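Fiber protein 2 (PDB 2VTW) probably forms the short trimeric spikes at the capsid vertices of fowl adenovirus 1, with a C-terminal head domain thought to bind a host receptor for initial attachment. Local coordinates at residues Q37-T45 and C196-T204; Y123-L131 and L166-A174. All blocks are in the same frame, centred on the assembly; numbering follows the deposited sequence.

Interaction 1. Residues Q37-T45 and C196-T204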
loop_
_atom_site.group_PDB
_atom_site.type_symbol
_atom_site.label_atom_id
_atom_site.label_comp_id
_atom_site.label_asym_id
_atom_site.label_seq_id
_atom_site.Cartn_x
_atom_site.Cartn_y
_atom_site.Cartn_z
ATOM N N GLN A 37 -8.887 6.509 10.516
ATOM C CA GLN A 37 -8.581 5.067 10.659
ATOM C C GLN A 37 -9.841 4.213 10.580
ATOM O O GLN A 37 -10.930 4.658 10.975
ATOM C CB GLN A 37 -7.907 4.804 11.982
ATOM C CG GLN A 37 -6.603 5.547 12.156
ATOM C CD GLN A 37 -5.998 5.358 13.510
ATOM O OE1 GLN A 37 -6.534 5.843 14.506
ATOM N NE2 GLN A 37 -4.855 4.669 13.571
ATOM N N ILE A 38 -9.703 3.004 10.045
ATOM C CA ILE A 38 -10.762 2.007 10.092
ATOM C C ILE A 38 -10.177 0.693 10.642
ATOM O O ILE A 38 -8.989 0.389 10.420
ATOM C CB ILE A 38 -11.516 1.801 8.719
ATOM C CG1 ILE A 38 -10.584 1.259 7.655
ATOM C CG2 ILE A 38 -12.241 3.152 8.232
ATOM C CD1 ILE A 38 -11.269 0.510 6.477
ATOM N N ASN A 39 -10.981 -0.029 11.421
ATOM C CA ASN A 39 -10.641 -1.379 11.881
ATOM C C ASN A 39 -11.655 -2.255 11.198
ATOM O O ASN A 39 -12.853 -2.080 11.411
ATOM C CB ASN A 39 -10.739 -1.534 13.405
ATOM C CG ASN A 39 -10.336 -2.952 13.918
ATOM O OD1 ASN A 39 -10.501 -3.950 13.245
ATOM N ND2 ASN A 39 -9.869 -3.015 15.138
ATOM N N THR A 40 -11.164 -3.149 10.329
ATOM C CA THR A 40 -11.989 -4.141 9.669
ATOM C C THR A 40 -11.541 -5.484 10.200
ATOM O O THR A 40 -10.499 -6.009 9.799
ATOM C CB THR A 40 -11.799 -4.129 8.100
ATOM O OG1 THR A 40 -12.049 -2.828 7.592
ATOM C CG2 THR A 40 -12.751 -5.073 7.405
ATOM N N MET A 41 -12.321 -6.013 11.133
ATOM C CA MET A 41 -12.175 -7.363 11.657
ATOM C C MET A 41 -10.748 -7.683 12.085
ATOM O O MET A 41 -10.235 -8.793 11.856
ATOM C CB MET A 41 -12.732 -8.375 10.646
ATOM C CG MET A 41 -13.860 -9.249 11.219
ATOM S SD MET A 41 -13.970 -10.879 10.498
ATOM C CE MET A 41 -15.754 -10.980 10.354
ATOM N N GLY A 42 -10.119 -6.704 12.741
ATOM C CA GLY A 42 -8.775 -6.878 13.290
ATOM C C GLY A 42 -7.607 -6.418 12.433
ATOM O O GLY A 42 -6.472 -6.644 12.811
ATOM N N MET A 43 -7.893 -5.756 11.307
ATOM C CA MET A 43 -6.877 -5.127 10.450
ATOM C C MET A 43 -7.082 -3.626 10.459
ATOM O O MET A 43 -8.164 -3.138 10.133
ATOM C CB MET A 43 -6.985 -5.639 8.993
ATOM C CG MET A 43 -5.761 -5.278 8.095
ATOM S SD MET A 43 -4.276 -6.228 8.565
ATOM C CE MET A 43 -4.781 -7.875 8.089
ATOM N N LEU A 44 -6.027 -2.902 10.809
ATOM C CA LEU A 44 -6.052 -1.467 10.960
ATOM C C LEU A 44 -5.508 -0.757 9.722
ATOM O O LEU A 44 -4.353 -0.948 9.351
ATOM C CB LEU A 44 -5.190 -1.078 12.171
ATOM C CG LEU A 44 -5.252 0.376 12.646
ATOM C CD1 LEU A 44 -6.705 0.744 13.184
ATOM C CD2 LEU A 44 -4.175 0.597 13.687
ATOM N N THR A 45 -6.338 0.092 9.123
ATOM C CA THR A 45 -5.926 0.972 8.014
ATOM C C THR A 45 -5.996 2.408 8.525
ATOM O O THR A 45 -7.033 2.824 9.022
ATOM C CB THR A 45 -6.852 0.844 6.790
ATOM O OG1 THR A 45 -6.782 -0.478 6.265
ATOM C CG2 THR A 45 -6.445 1.829 5.702
ATOM N N CYS A 196 -1.835 -2.346 9.088
ATOM C CA CYS A 196 -1.210 -3.274 10.028
ATOM C C CYS A 196 -2.300 -4.026 10.778
ATOM O O CYS A 196 -3.468 -3.612 10.763
ATOM C CB CYS A 196 -0.240 -2.567 10.981
ATOM S SG CYS A 196 -0.983 -1.453 12.214
ATOM N N PRO A 197 -1.937 -5.176 11.370
ATOM C CA PRO A 197 -2.824 -5.848 12.282
ATOM C C PRO A 197 -3.146 -5.002 13.505
ATOM O O PRO A 197 -2.272 -4.382 14.092
ATOM C CB PRO A 197 -2.032 -7.099 12.681
ATOM C CG PRO A 197 -1.095 -7.324 11.525
ATOM C CD PRO A 197 -0.693 -5.941 11.163
ATOM N N ALA A 198 -4.425 -5.005 13.848
ATOM C CA ALA A 198 -4.951 -4.434 15.076
ATOM C C ALA A 198 -4.846 -5.466 16.192
ATOM O O ALA A 198 -4.940 -6.651 15.930
ATOM C CB ALA A 198 -6.420 -4.055 14.860
ATOM N N ALA A 199 -4.690 -4.998 17.434
ATOM C CA ALA A 199 -4.732 -5.856 18.649
ATOM C C ALA A 199 -6.011 -6.675 18.738
ATOM O O ALA A 199 -5.991 -7.798 19.203
ATOM C CB ALA A 199 -4.567 -5.012 19.908
ATOM N N ARG A 200 -7.124 -6.146 18.266
ATOM C CA ARG A 200 -8.393 -6.878 18.362
ATOM C C ARG A 200 -9.380 -6.395 17.318
ATOM O O ARG A 200 -9.215 -5.307 16.792
ATOM C CB ARG A 200 -8.999 -6.667 19.770
ATOM C CG ARG A 200 -9.209 -5.202 20.119
ATOM C CD ARG A 200 -9.529 -4.988 21.560
ATOM N NE ARG A 200 -8.418 -5.366 22.430
ATOM C CZ ARG A 200 -7.325 -4.648 22.649
ATOM N NH1 ARG A 200 -7.128 -3.455 22.107
ATOM N NH2 ARG A 200 -6.419 -5.114 23.471
ATOM N N ALA A 201 -10.416 -7.187 17.040
ATOM C CA ALA A 201 -11.561 -6.725 16.267
ATOM C C ALA A 201 -12.265 -5.604 17.066
ATOM O O ALA A 201 -11.975 -5.409 18.248
ATOM C CB ALA A 201 -12.525 -7.891 15.938
ATOM N N PRO A 202 -13.116 -4.804 16.413
ATOM C CA PRO A 202 -13.731 -3.687 17.161
ATOM C C PRO A 202 -14.578 -4.123 18.392
ATOM O O PRO A 202 -15.323 -5.083 18.295
ATOM C CB PRO A 202 -14.623 -3.021 16.111
ATOM C CG PRO A 202 -13.946 -3.396 14.782
ATOM C CD PRO A 202 -13.521 -4.804 15.003
ATOM N N VAL A 203 -14.406 -3.417 19.516
ATOM C CA VAL A 203 -15.183 -3.647 20.759
ATOM C C VAL A 203 -15.842 -2.359 21.244
ATOM O O VAL A 203 -15.221 -1.281 21.213
ATOM C CB VAL A 203 -14.305 -4.157 21.924
ATOM C CG1 VAL A 203 -14.051 -5.622 21.775
ATOM C CG2 VAL A 203 -12.994 -3.365 22.012
ATOM N N THR A 204 -17.087 -2.481 21.705
ATOM C CA THR A 204 -17.805 -1.361 22.336
ATOM C C THR A 204 -17.268 -1.056 23.727
ATOM O O THR A 204 -16.657 -1.916 24.373
ATOM C CB THR A 204 -19.273 -1.659 22.480
ATOM O OG1 THR A 204 -19.424 -2.933 23.115
ATOM C CG2 THR A 204 -19.940 -1.682 21.125
#
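At chi1 -178° Asn39 swings its CG away from its own N and beside the carbonyl carbon, which carries the side-chain amide to the outgoing tail at Arg200 and Pro202. Its ND2 donates to Arg200 O at 2.9 Å, a nearly straight bond lying both in the amide plane and in the carbonyl plane; ND2 also donates to Ser102 O, so two backbone carbonyls fix the rotation of the amide. The other end of the amide, OD1, accepts from Gly42 N at 2.8 Å, an Asx motif that ties the side chain to the turn it precedes. That turn, type I' from Thr40 to Met43, joins strands 28-40 and 43-53 as a tight beta hairpin, and strand 185-197 lies antiparallel along the second of them. Leu44 and Cys196 form a hydrogen-bonded pair, Leu44 N meeting Cys196 O at 2.7 Å almost end-on to the carbonyl and Cys196 N returning to Leu44 O at 2.9 Å. Beyond the non-hydrogen-bonded pair of Met43 and Pro197, Ala198 N reaches Gly42 O (2.8 Å), but from 44° out of the carbonyl plane, as the tail leaves the strand. Pro202 CD rests 3.6 Å from Asn39 OD1 as the two side chains cross obliquely. Leu44 CD2 makes an apolar contact with Cys196 SG at 4.1 Å. The bent chain of Met43 brings SD into van der Waals contact with Cys196 O, at 3.5 Å.

Interaction 2. Residues Y123-L131 and L166-A174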
loop_
_atom_site.group_PDB
_atom_site.type_symbol
_atom_site.label_atom_id
_atom_site.label_comp_id
_atom_site.label_asym_id
_atom_site.label_seq_id
_atom_site.Cartn_x
_atom_site.Cartn_y
_atom_site.Cartn_z
ATOM N N TYR A 123 12.762 12.845 19.997
ATOM C CA TYR A 123 12.755 12.269 18.646
ATOM C C TYR A 123 13.039 10.754 18.618
ATOM O O TYR A 123 14.081 10.272 19.103
ATOM C CB TYR A 123 13.754 12.978 17.728
ATOM C CG TYR A 123 13.901 12.352 16.358
ATOM C CD1 TYR A 123 12.919 12.518 15.386
ATOM C CD2 TYR A 123 15.034 11.612 16.031
ATOM C CE1 TYR A 123 13.065 11.961 14.097
ATOM C CE2 TYR A 123 15.190 11.039 14.752
ATOM C CZ TYR A 123 14.194 11.219 13.800
ATOM O OH TYR A 123 14.356 10.660 12.562
ATOM N N TYR A 124 12.100 10.024 18.020
ATOM C CA TYR A 124 12.303 8.621 17.700
ATOM C C TYR A 124 12.279 8.435 16.162
ATOM O O TYR A 124 11.330 8.867 15.507
ATOM C CB TYR A 124 11.199 7.796 18.352
ATOM C CG TYR A 124 11.335 6.307 18.102
ATOM C CD1 TYR A 124 12.199 5.533 18.870
ATOM C CD2 TYR A 124 10.601 5.672 17.105
ATOM C CE1 TYR A 124 12.335 4.183 18.651
ATOM C CE2 TYR A 124 10.737 4.306 16.885
ATOM C CZ TYR A 124 11.607 3.581 17.659
ATOM O OH TYR A 124 11.759 2.238 17.474
ATOM N N ALA A 125 13.320 7.793 15.621
ATOM C CA ALA A 125 13.421 7.443 14.187
ATOM C C ALA A 125 12.734 6.106 13.902
ATOM O O ALA A 125 13.259 5.052 14.259
ATOM C CB ALA A 125 14.887 7.352 13.763
ATOM N N SER A 126 11.555 6.171 13.287
ATOM C CA SER A 126 10.892 5.001 12.686
ATOM C C SER A 126 11.828 4.379 11.651
ATOM O O SER A 126 12.254 5.057 10.721
ATOM C CB SER A 126 9.592 5.449 12.048
ATOM O OG SER A 126 8.785 4.371 11.647
ATOM N N ARG A 127 12.172 3.103 11.815
ATOM C CA ARG A 127 13.154 2.458 10.917
ATOM C C ARG A 127 12.787 1.085 10.300
ATOM O O ARG A 127 13.380 0.694 9.291
ATOM C CB ARG A 127 14.474 2.330 11.656
ATOM C CG ARG A 127 15.205 3.668 11.782
ATOM C CD ARG A 127 16.596 3.542 12.372
ATOM N NE ARG A 127 17.361 2.504 11.685
ATOM C CZ ARG A 127 18.003 2.644 10.529
ATOM N NH1 ARG A 127 18.032 3.810 9.873
ATOM N NH2 ARG A 127 18.637 1.588 10.030
ATOM N N PHE A 128 11.844 0.351 10.900
ATOM C CA PHE A 128 11.647 -1.066 10.563
ATOM C C PHE A 128 10.197 -1.290 10.183
ATOM O O PHE A 128 9.300 -1.266 11.029
ATOM C CB PHE A 128 12.076 -1.985 11.729
ATOM C CG PHE A 128 13.469 -1.715 12.214
ATOM C CD1 PHE A 128 14.563 -2.140 11.483
ATOM C CD2 PHE A 128 13.687 -0.966 13.367
ATOM C CE1 PHE A 128 15.875 -1.853 11.922
ATOM C CE2 PHE A 128 14.968 -0.674 13.806
ATOM C CZ PHE A 128 16.069 -1.122 13.087
ATOM N N GLY A 129 9.983 -1.536 8.898
ATOM C CA GLY A 129 8.665 -1.582 8.324
ATOM C C GLY A 129 8.736 -1.044 6.899
ATOM O O GLY A 129 9.825 -0.907 6.322
ATOM N N VAL A 130 7.576 -0.776 6.322
ATOM C CA VAL A 130 7.492 -0.374 4.936
ATOM C C VAL A 130 7.955 1.085 4.803
ATOM O O VAL A 130 7.713 1.893 5.698
ATOM C CB VAL A 130 6.049 -0.526 4.382
ATOM C CG1 VAL A 130 5.135 0.558 4.909
ATOM C CG2 VAL A 130 6.055 -0.525 2.850
ATOM N N LEU A 131 8.586 1.392 3.671
ATOM C CA LEU A 131 8.934 2.762 3.281
ATOM C C LEU A 131 8.141 3.126 2.039
ATOM O O LEU A 131 8.292 2.461 1.004
ATOM C CB LEU A 131 10.434 2.862 2.973
ATOM C CG LEU A 131 10.937 4.263 2.632
ATOM C CD1 LEU A 131 10.966 5.158 3.889
ATOM C CD2 LEU A 131 12.283 4.200 1.923
ATOM N N LEU A 166 2.115 2.015 19.716
ATOM C CA LEU A 166 1.710 3.116 18.843
ATOM C C LEU A 166 2.348 2.936 17.451
ATOM O O LEU A 166 3.259 2.125 17.302
ATOM C CB LEU A 166 2.173 4.454 19.428
ATOM C CG LEU A 166 1.321 5.098 20.559
ATOM C CD1 LEU A 166 1.309 4.234 21.830
ATOM C CD2 LEU A 166 1.844 6.514 20.829
ATOM N N ILE A 167 1.887 3.724 16.471
ATOM C CA ILE A 167 2.507 3.784 15.137
ATOM C C ILE A 167 3.382 5.041 14.968
ATOM O O ILE A 167 2.879 6.140 15.034
ATOM C CB ILE A 167 1.437 3.751 13.973
ATOM C CG1 ILE A 167 0.332 2.729 14.258
ATOM C CG2 ILE A 167 2.166 3.489 12.600
ATOM C CD1 ILE A 167 -0.936 2.883 13.442
ATOM N N ALA A 168 4.678 4.858 14.740
ATOM C CA ALA A 168 5.588 5.946 14.403
ATOM C C ALA A 168 5.650 6.111 12.873
ATOM O O ALA A 168 5.857 5.126 12.147
ATOM C CB ALA A 168 6.979 5.686 14.960
ATOM N N PHE A 169 5.426 7.342 12.411
ATOM C CA PHE A 169 5.580 7.737 11.005
ATOM C C PHE A 169 6.747 8.689 10.943
ATOM O O PHE A 169 6.660 9.775 11.502
ATOM C CB PHE A 169 4.360 8.488 10.499
ATOM C CG PHE A 169 3.129 7.652 10.322
ATOM C CD1 PHE A 169 2.676 7.323 9.066
ATOM C CD2 PHE A 169 2.382 7.253 11.416
ATOM C CE1 PHE A 169 1.530 6.583 8.891
ATOM C CE2 PHE A 169 1.215 6.489 11.248
ATOM C CZ PHE A 169 0.792 6.148 10.001
ATOM N N THR A 170 7.846 8.303 10.305
ATOM C CA THR A 170 8.969 9.225 10.131
ATOM C C THR A 170 9.038 9.679 8.676
ATOM O O THR A 170 9.210 8.861 7.754
ATOM C CB THR A 170 10.308 8.683 10.646
ATOM O OG1 THR A 170 10.215 8.369 12.050
ATOM C CG2 THR A 170 11.419 9.713 10.460
ATOM N N PHE A 171 8.881 10.988 8.501
ATOM C CA PHE A 171 8.881 11.649 7.198
ATOM C C PHE A 171 10.298 12.019 6.855
ATOM O O PHE A 171 10.933 12.767 7.586
ATOM C CB PHE A 171 7.983 12.878 7.242
ATOM C CG PHE A 171 6.536 12.545 7.484
ATOM C CD1 PHE A 171 5.625 12.585 6.451
ATOM C CD2 PHE A 171 6.083 12.183 8.749
ATOM C CE1 PHE A 171 4.287 12.259 6.653
ATOM C CE2 PHE A 171 4.739 11.854 8.969
ATOM C CZ PHE A 171 3.842 11.899 7.937
ATOM N N GLN A 172 10.797 11.488 5.745
ATOM C CA GLN A 172 12.181 11.639 5.371
ATOM C C GLN A 172 12.280 12.507 4.108
ATOM O O GLN A 172 12.101 12.009 2.978
ATOM C CB GLN A 172 12.797 10.265 5.163
ATOM C CG GLN A 172 12.447 9.288 6.314
ATOM C CD GLN A 172 13.139 7.956 6.224
ATOM O OE1 GLN A 172 13.289 7.258 7.234
ATOM N NE2 GLN A 172 13.594 7.589 5.023
ATOM N N CYS A 173 12.535 13.805 4.324
ATOM C CA CYS A 173 12.653 14.802 3.238
ATOM C C CYS A 173 13.926 14.614 2.431
ATOM O O CYS A 173 15.007 14.367 2.998
ATOM C CB CYS A 173 12.651 16.224 3.796
ATOM S SG CYS A 173 11.131 16.751 4.580
ATOM N N ALA A 174 13.812 14.742 1.109
ATOM C CA ALA A 174 14.993 14.620 0.223
ATOM C C ALA A 174 15.960 15.793 0.412
ATOM O O ALA A 174 17.183 15.608 0.290
ATOM C CB ALA A 174 14.570 14.500 -1.243
HETATM O O HOH W 1 13.850 4.674 8.043
HETATM O O HOH W 2 13.895 7.220 10.114
#
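Ser126 meets strand 163-173 at Thr170 and Ala168. Its backbone N donates to Thr170 OG1 at 2.9 Å, a somewhat bent bond (146° at the hydrogen). With OG1 beside its own backbone N and CG2 anti to it (chi1 -59°), Thr170 turns the hydroxyl to the Ser126 backbone and the methyl to Tyr123; the hydroxyl also pairs with Thr73 OG1, so it has two hydrogen-bond partners. Ser126 OG lies 3.1 Å from Ala168 O, within hydrogen-bonding range, though that bond is not settled.

Two waters lie within hydrogen-bonding distance of both Ser126 O and Gln172 OE1, which are 4.3 Å apart; how their protons are shared is not settled.

The remaining contacts are apolar or mixed. Ser126 CB packs 3.9 Å from Ala168 CB, while the Tyr124 ring presents its edge, CD2, to the same methyl at 4.2 Å. Tyr123 crosses Thr170 at about a right angle, its OH lying 3.7 Å from Thr170 CG2, and Leu131 CD1 reaches Gln172 NE2 at 3.8 Å.

The loop leading into strand 129-140 lies over one side of strand 163-173, which is flanked in the sheet by strands 71-76 and 147-157. Phe169 and Phe171 pack against strand 185-197, on Val192 and, for Phe171, also Ile189. Residues 129-131 pair in an antiparallel ladder with a strand of the second subunit, carrying the sheet across the trimer interface.

How the interactions relate
Interaction 1 is the more buried of the two, yet its centre lies farther from the centre of the chain, about 18 Å against about 9 Å; interaction 2 is partly buried and includes water. Their chemistry also differs: 37-45 with 196-204 is mainly strand pairing through backbone bonds, completed by a side-chain amide, whereas 123-131 with 166-174 lays a loop on a strand through a threonine hydroxyl, with a serine hydroxyl and waters close by. The contact centres are about 21 Å apart, but Leu44 CD2 touches Ile167 CD1 at 4.0 Å. Strand 185-197 follows strand 163-173 in the chain and neighbours strand 129-140 in the sheet. Both contacts touch the second subunit.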